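Walker-Type ATPase (Pyrococcus abyssi, PDB 2QEN) binds ADP and magnesium through a P-loop and probably acts as an ATPase, although its cellular role is not known. Local coordinates at residues Met1-Arg11 with Trp241-Gly253. The protein carries 1 engineered substitution. Sequence-based numbering, arbitrary orientation.
With ADP (adenosine-5'-diphosphate), chain C.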
loop_
_atom_site.group_PDB
_atom_site.type_symbol
_atom_site.label_atom_id
_atom_site.label_comp_id
_atom_site.label_asym_id
_atom_site.label_seq_id
_atom_site.Cartn_x
_atom_site.Cartn_y
_atom_site.Cartn_z
ATOM N N MET A 1 -4.213 -16.729 14.160
ATOM C CA MET A 1 -4.652 -17.544 12.968
ATOM C C MET A 1 -4.736 -16.719 11.677
ATOM O O MET A 1 -4.990 -15.515 11.726
ATOM C CB MET A 1 -5.976 -18.247 13.249
ATOM C CG MET A 1 -7.106 -17.337 13.721
ATOM S SD MET A 1 -8.574 -18.253 14.269
ATOM C CE MET A 1 -9.225 -18.859 12.700
ATOM N N LEU A 2 -4.501 -17.369 10.536
ATOM C CA LEU A 2 -4.608 -16.725 9.218
ATOM C C LEU A 2 -6.000 -16.166 8.956
ATOM O O LEU A 2 -6.145 -15.016 8.531
ATOM C CB LEU A 2 -4.268 -17.693 8.077
ATOM C CG LEU A 2 -2.829 -17.970 7.639
ATOM C CD1 LEU A 2 -2.868 -18.737 6.308
ATOM C CD2 LEU A 2 -1.993 -16.689 7.515
ATOM N N PHE A 3 -7.016 -16.990 9.201
ATOM C CA PHE A 3 -8.390 -16.593 8.938
ATOM C C PHE A 3 -8.927 -15.742 10.092
ATOM O O PHE A 3 -9.703 -16.184 10.929
ATOM C CB PHE A 3 -9.258 -17.806 8.591
ATOM C CG PHE A 3 -8.825 -18.524 7.322
ATOM C CD1 PHE A 3 -7.958 -17.905 6.396
ATOM C CD2 PHE A 3 -9.313 -19.791 7.030
ATOM C CE1 PHE A 3 -7.579 -18.556 5.221
ATOM C CE2 PHE A 3 -8.947 -20.447 5.854
ATOM C CZ PHE A 3 -8.073 -19.831 4.951
ATOM N N ASP A 4 -8.468 -14.498 10.096
ATOM C CA ASP A 4 -8.746 -13.531 11.152
ATOM C C ASP A 4 -8.637 -12.157 10.512
ATOM O O ASP A 4 -7.690 -11.895 9.793
ATOM C CB ASP A 4 -7.721 -13.679 12.286
ATOM C CG ASP A 4 -8.143 -12.970 13.549
ATOM O OD1 ASP A 4 -8.277 -11.727 13.532
ATOM O OD2 ASP A 4 -8.345 -13.662 14.572
ATOM N N LEU A 5 -9.613 -11.288 10.772
ATOM C CA LEU A 5 -9.697 -9.975 10.106
ATOM C C LEU A 5 -8.895 -8.851 10.760
ATOM O O LEU A 5 -8.668 -7.823 10.123
ATOM C CB LEU A 5 -11.157 -9.532 9.964
ATOM C CG LEU A 5 -12.087 -10.444 9.162
ATOM C CD1 LEU A 5 -13.529 -10.243 9.606
ATOM C CD2 LEU A 5 -11.929 -10.214 7.656
ATOM N N ARG A 6 -8.478 -9.029 12.014
ATOM C CA ARG A 6 -7.640 -8.029 12.706
ATOM C C ARG A 6 -6.288 -7.843 11.999
ATOM O O ARG A 6 -5.810 -8.771 11.337
ATOM C CB ARG A 6 -7.428 -8.424 14.174
ATOM C CG ARG A 6 -8.721 -8.686 14.942
ATOM C CD ARG A 6 -8.481 -8.975 16.426
ATOM N NE ARG A 6 -7.621 -10.140 16.654
ATOM C CZ ARG A 6 -8.036 -11.323 17.109
ATOM N NH1 ARG A 6 -9.317 -11.533 17.399
ATOM N NH2 ARG A 6 -7.163 -12.306 17.279
ATOM N N PRO A 7 -5.672 -6.637 12.114
ATOM C CA PRO A 7 -4.387 -6.385 11.455
ATOM C C PRO A 7 -3.265 -7.331 11.888
ATOM O O PRO A 7 -3.124 -7.640 13.068
ATOM C CB PRO A 7 -4.051 -4.944 11.872
ATOM C CG PRO A 7 -5.355 -4.332 12.221
ATOM C CD PRO A 7 -6.142 -5.446 12.848
ATOM N N LYS A 8 -2.476 -7.785 10.927
ATOM C CA LYS A 8 -1.343 -8.656 11.218
ATOM C C LYS A 8 -0.082 -7.818 11.457
ATOM O O LYS A 8 0.260 -6.946 10.654
ATOM C CB LYS A 8 -1.165 -9.675 10.095
ATOM C CG LYS A 8 -2.398 -10.582 9.969
ATOM C CD LYS A 8 -2.279 -11.644 8.915
ATOM C CE LYS A 8 -3.625 -12.378 8.727
ATOM N NZ LYS A 8 -4.214 -12.978 9.980
ATOM N N THR A 9 0.593 -8.093 12.569
ATOM C CA THR A 9 1.658 -7.217 13.066
ATOM C C THR A 9 2.995 -7.925 13.325
ATOM O O THR A 9 4.003 -7.266 13.565
ATOM C CB THR A 9 1.229 -6.498 14.384
ATOM O OG1 THR A 9 1.030 -7.476 15.410
ATOM C CG2 THR A 9 -0.070 -5.709 14.197
ATOM N N ARG A 10 2.999 -9.255 13.279
ATOM C CA ARG A 10 4.194 -10.046 13.580
ATOM C C ARG A 10 4.540 -10.984 12.432
ATOM O O ARG A 10 3.657 -11.403 11.680
ATOM C CB ARG A 10 4.005 -10.889 14.858
ATOM C CG ARG A 10 3.489 -10.140 16.089
ATOM C CD ARG A 10 3.565 -10.997 17.338
ATOM N NE ARG A 10 2.716 -12.197 17.285
ATOM C CZ ARG A 10 3.166 -13.455 17.269
ATOM N NH1 ARG A 10 4.472 -13.712 17.288
ATOM N NH2 ARG A 10 2.306 -14.471 17.231
ATOM N N ARG A 11 5.826 -11.316 12.332
ATOM C CA ARG A 11 6.371 -12.229 11.332
ATOM C C ARG A 11 5.699 -13.617 11.352
ATOM O O ARG A 11 5.363 -14.144 10.295
ATOM C CB ARG A 11 7.894 -12.358 11.519
ATOM C CG ARG A 11 8.577 -13.387 10.606
ATOM C CD ARG A 11 9.347 -12.715 9.459
ATOM N NE ARG A 11 9.117 -13.377 8.168
ATOM C CZ ARG A 11 8.322 -12.900 7.208
ATOM N NH1 ARG A 11 7.678 -11.743 7.369
ATOM N NH2 ARG A 11 8.172 -13.580 6.080
ATOM N N TRP A 241 -8.334 -10.840 -0.110
ATOM C CA TRP A 241 -9.545 -11.584 -0.455
ATOM C C TRP A 241 -9.518 -13.042 0.025
ATOM O O TRP A 241 -10.544 -13.584 0.430
ATOM C CB TRP A 241 -9.833 -11.481 -1.954
ATOM C CG TRP A 241 -9.878 -10.033 -2.479
ATOM C CD1 TRP A 241 -9.204 -9.536 -3.558
ATOM C CD2 TRP A 241 -10.641 -8.930 -1.945
ATOM N NE1 TRP A 241 -9.492 -8.197 -3.726
ATOM C CE2 TRP A 241 -10.369 -7.803 -2.749
ATOM C CE3 TRP A 241 -11.518 -8.790 -0.865
ATOM C CZ2 TRP A 241 -10.958 -6.561 -2.521
ATOM C CZ3 TRP A 241 -12.083 -7.532 -0.613
ATOM C CH2 TRP A 241 -11.806 -6.441 -1.451
ATOM N N LEU A 242 -8.337 -13.656 0.008
ATOM C CA LEU A 242 -8.155 -15.020 0.524
ATOM C C LEU A 242 -8.483 -15.145 2.023
ATOM O O LEU A 242 -9.038 -16.157 2.454
ATOM C CB LEU A 242 -6.734 -15.533 0.233
ATOM C CG LEU A 242 -6.300 -15.774 -1.231
ATOM C CD1 LEU A 242 -4.809 -16.113 -1.318
ATOM C CD2 LEU A 242 -7.127 -16.832 -1.929
ATOM N N VAL A 243 -8.123 -14.123 2.798
ATOM C CA VAL A 243 -8.483 -14.047 4.227
ATOM C C VAL A 243 -9.985 -13.807 4.466
ATOM O O VAL A 243 -10.571 -14.456 5.324
ATOM C CB VAL A 243 -7.618 -13.015 5.017
ATOM C CG1 VAL A 243 -8.165 -12.805 6.447
ATOM C CG2 VAL A 243 -6.168 -13.476 5.097
ATOM N N VAL A 244 -10.599 -12.886 3.730
ATOM C CA VAL A 244 -12.056 -12.653 3.816
ATOM C C VAL A 244 -12.823 -13.948 3.517
ATOM O O VAL A 244 -13.768 -14.292 4.230
ATOM C CB VAL A 244 -12.548 -11.537 2.827
ATOM C CG1 VAL A 244 -14.084 -11.502 2.761
ATOM C CG2 VAL A 244 -11.969 -10.146 3.208
ATOM N N PHE A 245 -12.423 -14.644 2.458
ATOM C CA PHE A 245 -13.007 -15.944 2.107
ATOM C C PHE A 245 -12.843 -16.983 3.233
ATOM O O PHE A 245 -13.803 -17.658 3.598
ATOM C CB PHE A 245 -12.417 -16.475 0.796
ATOM C CG PHE A 245 -12.895 -17.862 0.448
ATOM C CD1 PHE A 245 -14.177 -18.052 -0.099
ATOM C CD2 PHE A 245 -12.082 -18.979 0.699
ATOM C CE1 PHE A 245 -14.642 -19.332 -0.379
ATOM C CE2 PHE A 245 -12.548 -20.263 0.440
ATOM C CZ PHE A 245 -13.811 -20.450 -0.116
ATOM N N GLY A 246 -11.629 -17.100 3.778
ATOM C CA GLY A 246 -11.343 -18.046 4.853
ATOM C C GLY A 246 -12.239 -17.812 6.064
ATOM O O GLY A 246 -12.864 -18.729 6.548
ATOM N N VAL A 247 -12.300 -16.566 6.526
ATOM C CA VAL A 247 -13.265 -16.122 7.544
ATOM C C VAL A 247 -14.723 -16.489 7.210
ATOM O O VAL A 247 -15.411 -17.092 8.032
ATOM C CB VAL A 247 -13.119 -14.582 7.809
ATOM C CG1 VAL A 247 -14.227 -14.042 8.745
ATOM C CG2 VAL A 247 -11.719 -14.271 8.406
ATOM N N GLU A 248 -15.198 -16.124 6.020
ATOM C CA GLU A 248 -16.598 -16.405 5.622
ATOM C C GLU A 248 -16.904 -17.897 5.552
ATOM O O GLU A 248 -17.998 -18.320 5.891
ATOM C CB GLU A 248 -16.953 -15.716 4.294
ATOM C CG GLU A 248 -17.070 -14.186 4.373
ATOM C CD GLU A 248 -18.024 -13.726 5.478
ATOM O OE1 GLU A 248 -18.977 -14.469 5.790
ATOM O OE2 GLU A 248 -17.820 -12.627 6.054
ATOM N N TYR A 249 -15.915 -18.695 5.155
ATOM C CA TYR A 249 -16.080 -20.139 5.123
ATOM C C TYR A 249 -16.216 -20.730 6.516
ATOM O O TYR A 249 -17.062 -21.590 6.721
ATOM C CB TYR A 249 -14.954 -20.833 4.321
ATOM C CG TYR A 249 -15.328 -22.232 3.843
ATOM C CD1 TYR A 249 -15.371 -23.314 4.736
ATOM C CD2 TYR A 249 -15.617 -22.480 2.507
ATOM C CE1 TYR A 249 -15.719 -24.610 4.305
ATOM C CE2 TYR A 249 -15.949 -23.766 2.065
ATOM C CZ TYR A 249 -15.997 -24.824 2.974
ATOM O OH TYR A 249 -16.338 -26.089 2.545
ATOM N N LEU A 250 -15.400 -20.256 7.466
ATOM C CA LEU A 250 -15.471 -20.695 8.869
ATOM C C LEU A 250 -16.818 -20.339 9.515
ATOM O O LEU A 250 -17.340 -21.074 10.351
ATOM C CB LEU A 250 -14.339 -20.046 9.691
ATOM C CG LEU A 250 -12.887 -20.478 9.433
ATOM C CD1 LEU A 250 -11.979 -20.014 10.573
ATOM C CD2 LEU A 250 -12.769 -21.972 9.255
ATOM N N ARG A 251 -17.364 -19.197 9.118
ATOM C CA ARG A 251 -18.629 -18.725 9.632
ATOM C C ARG A 251 -19.855 -19.391 8.967
ATOM O O ARG A 251 -20.900 -19.496 9.583
ATOM C CB ARG A 251 -18.671 -17.203 9.483
ATOM C CG ARG A 251 -17.736 -16.519 10.473
ATOM C CD ARG A 251 -17.609 -15.039 10.224
ATOM N NE ARG A 251 -16.895 -14.436 11.341
ATOM C CZ ARG A 251 -16.737 -13.133 11.533
ATOM N NH1 ARG A 251 -17.231 -12.264 10.675
ATOM N NH2 ARG A 251 -16.085 -12.707 12.602
ATOM N N ASN A 252 -19.701 -19.832 7.714
ATOM C CA ASN A 252 -20.830 -20.278 6.900
ATOM C C ASN A 252 -20.813 -21.744 6.484
ATOM O O ASN A 252 -21.869 -22.298 6.187
ATOM C CB ASN A 252 -20.952 -19.385 5.661
ATOM C CG ASN A 252 -21.400 -17.996 6.014
ATOM O OD1 ASN A 252 -22.587 -17.766 6.209
ATOM N ND2 ASN A 252 -20.442 -17.062 6.151
ATOM N N GLY A 253 -19.619 -22.348 6.421
ATOM C CA GLY A 253 -19.477 -23.808 6.254
ATOM C C GLY A 253 -19.761 -24.341 4.861
ATOM O O GLY A 253 -19.914 -25.551 4.670
HETATM P PB ADP C . -1.779 -3.445 1.335
HETATM O O1B ADP C . -0.821 -4.026 0.323
HETATM O O2B ADP C . -1.063 -2.660 2.412
HETATM O O3B ADP C . -2.960 -2.701 0.768
HETATM P PA ADP C . -2.472 -5.216 3.599
HETATM O O1A ADP C . -1.100 -5.466 4.168
HETATM O O2A ADP C . -3.455 -4.370 4.347
HETATM O O3A ADP C . -2.406 -4.750 2.034
HETATM O "O5'" ADP C . -3.095 -6.691 3.371
HETATM C "C5'" ADP C . -4.488 -6.928 3.147
HETATM C "C4'" ADP C . -4.951 -8.008 4.134
HETATM O "O4'" ADP C . -4.561 -9.314 3.669
HETATM C "C3'" ADP C . -4.344 -7.916 5.533
HETATM O "O3'" ADP C . -5.148 -7.161 6.432
HETATM C "C2'" ADP C . -4.338 -9.335 6.003
HETATM O "O2'" ADP C . -5.704 -9.665 6.237
HETATM C "C1'" ADP C . -4.053 -10.105 4.749
HETATM N N9 ADP C . -2.645 -10.441 4.440
HETATM C C8 ADP C . -1.844 -9.740 3.616
HETATM N N7 ADP C . -0.641 -10.344 3.467
HETATM C C5 ADP C . -0.663 -11.464 4.212
HETATM C C6 ADP C . 0.276 -12.565 4.512
HETATM N N6 ADP C . 1.513 -12.592 3.968
HETATM N N1 ADP C . -0.147 -13.548 5.346
HETATM C C2 ADP C . -1.363 -13.528 5.902
HETATM N N3 ADP C . -2.281 -12.573 5.658
HETATM C C4 ADP C . -1.993 -11.529 4.844
#
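Phe3, at the centre of an inverse gamma turn in the N-terminal loop, lays its ring flat on the backbone of Gly246 in helix 239-252, which contributes Val243 to the ADP pocket of this P-loop NTPase. CG is anti to the carbonyl carbon and beside the backbone N (chi1 -63°), which places the ring over Gly246. Followed outward, Phe3 CB meets Leu250 CD1 at 4.0 Å, with Val247 N close by. CG and CD2 pass over Gly246 CA and its carbonyl carbon. CD1, CE1, CE2 and CZ complete the ring around Gly246 CA, which lies beneath its centre, and CE1 also approaches Leu242 O obliquely. That CA stands 3.4 Å from the centroid of the Phe3 ring and 8° off its normal, a CH-pi contact made over the face; with no side chain on Gly246, the ring can come this close. Leu250 CG lies at the ring edge. Phe216 and Leu212 of helix 205-217 also touch Phe3, Phe216 ring edge-to-face with it. Towards the surface, Met1 CE and Leu250 CD1 meet tip to tip. Val247 CG2 packs against the backbone where Phe3 passes into Asp4, and the Leu5 side chain lies obliquely across that of Val247, with Leu5 CG 3.9 Å from Val247 CG2. Asp4 itself turns from the helix: its OD1 accepts from Arg6 N in an Asx turn.

Closer to the nucleotide, Val243 CG1 packs against Asp4 O at 3.5 Å and against Leu2 O, and CG2 bridges Leu2 O and the ribose C1'. Leu2 CD2 touches the adenine at C2, and Lys8 passes its CD and CE by the same ring near N3. A bend at chi4 (-55°) turns the ammonium back to the chain start, where Lys8 NZ donates to Leu2 O at 3.2 Å from above the carbonyl plane, and weakly to Met1 O.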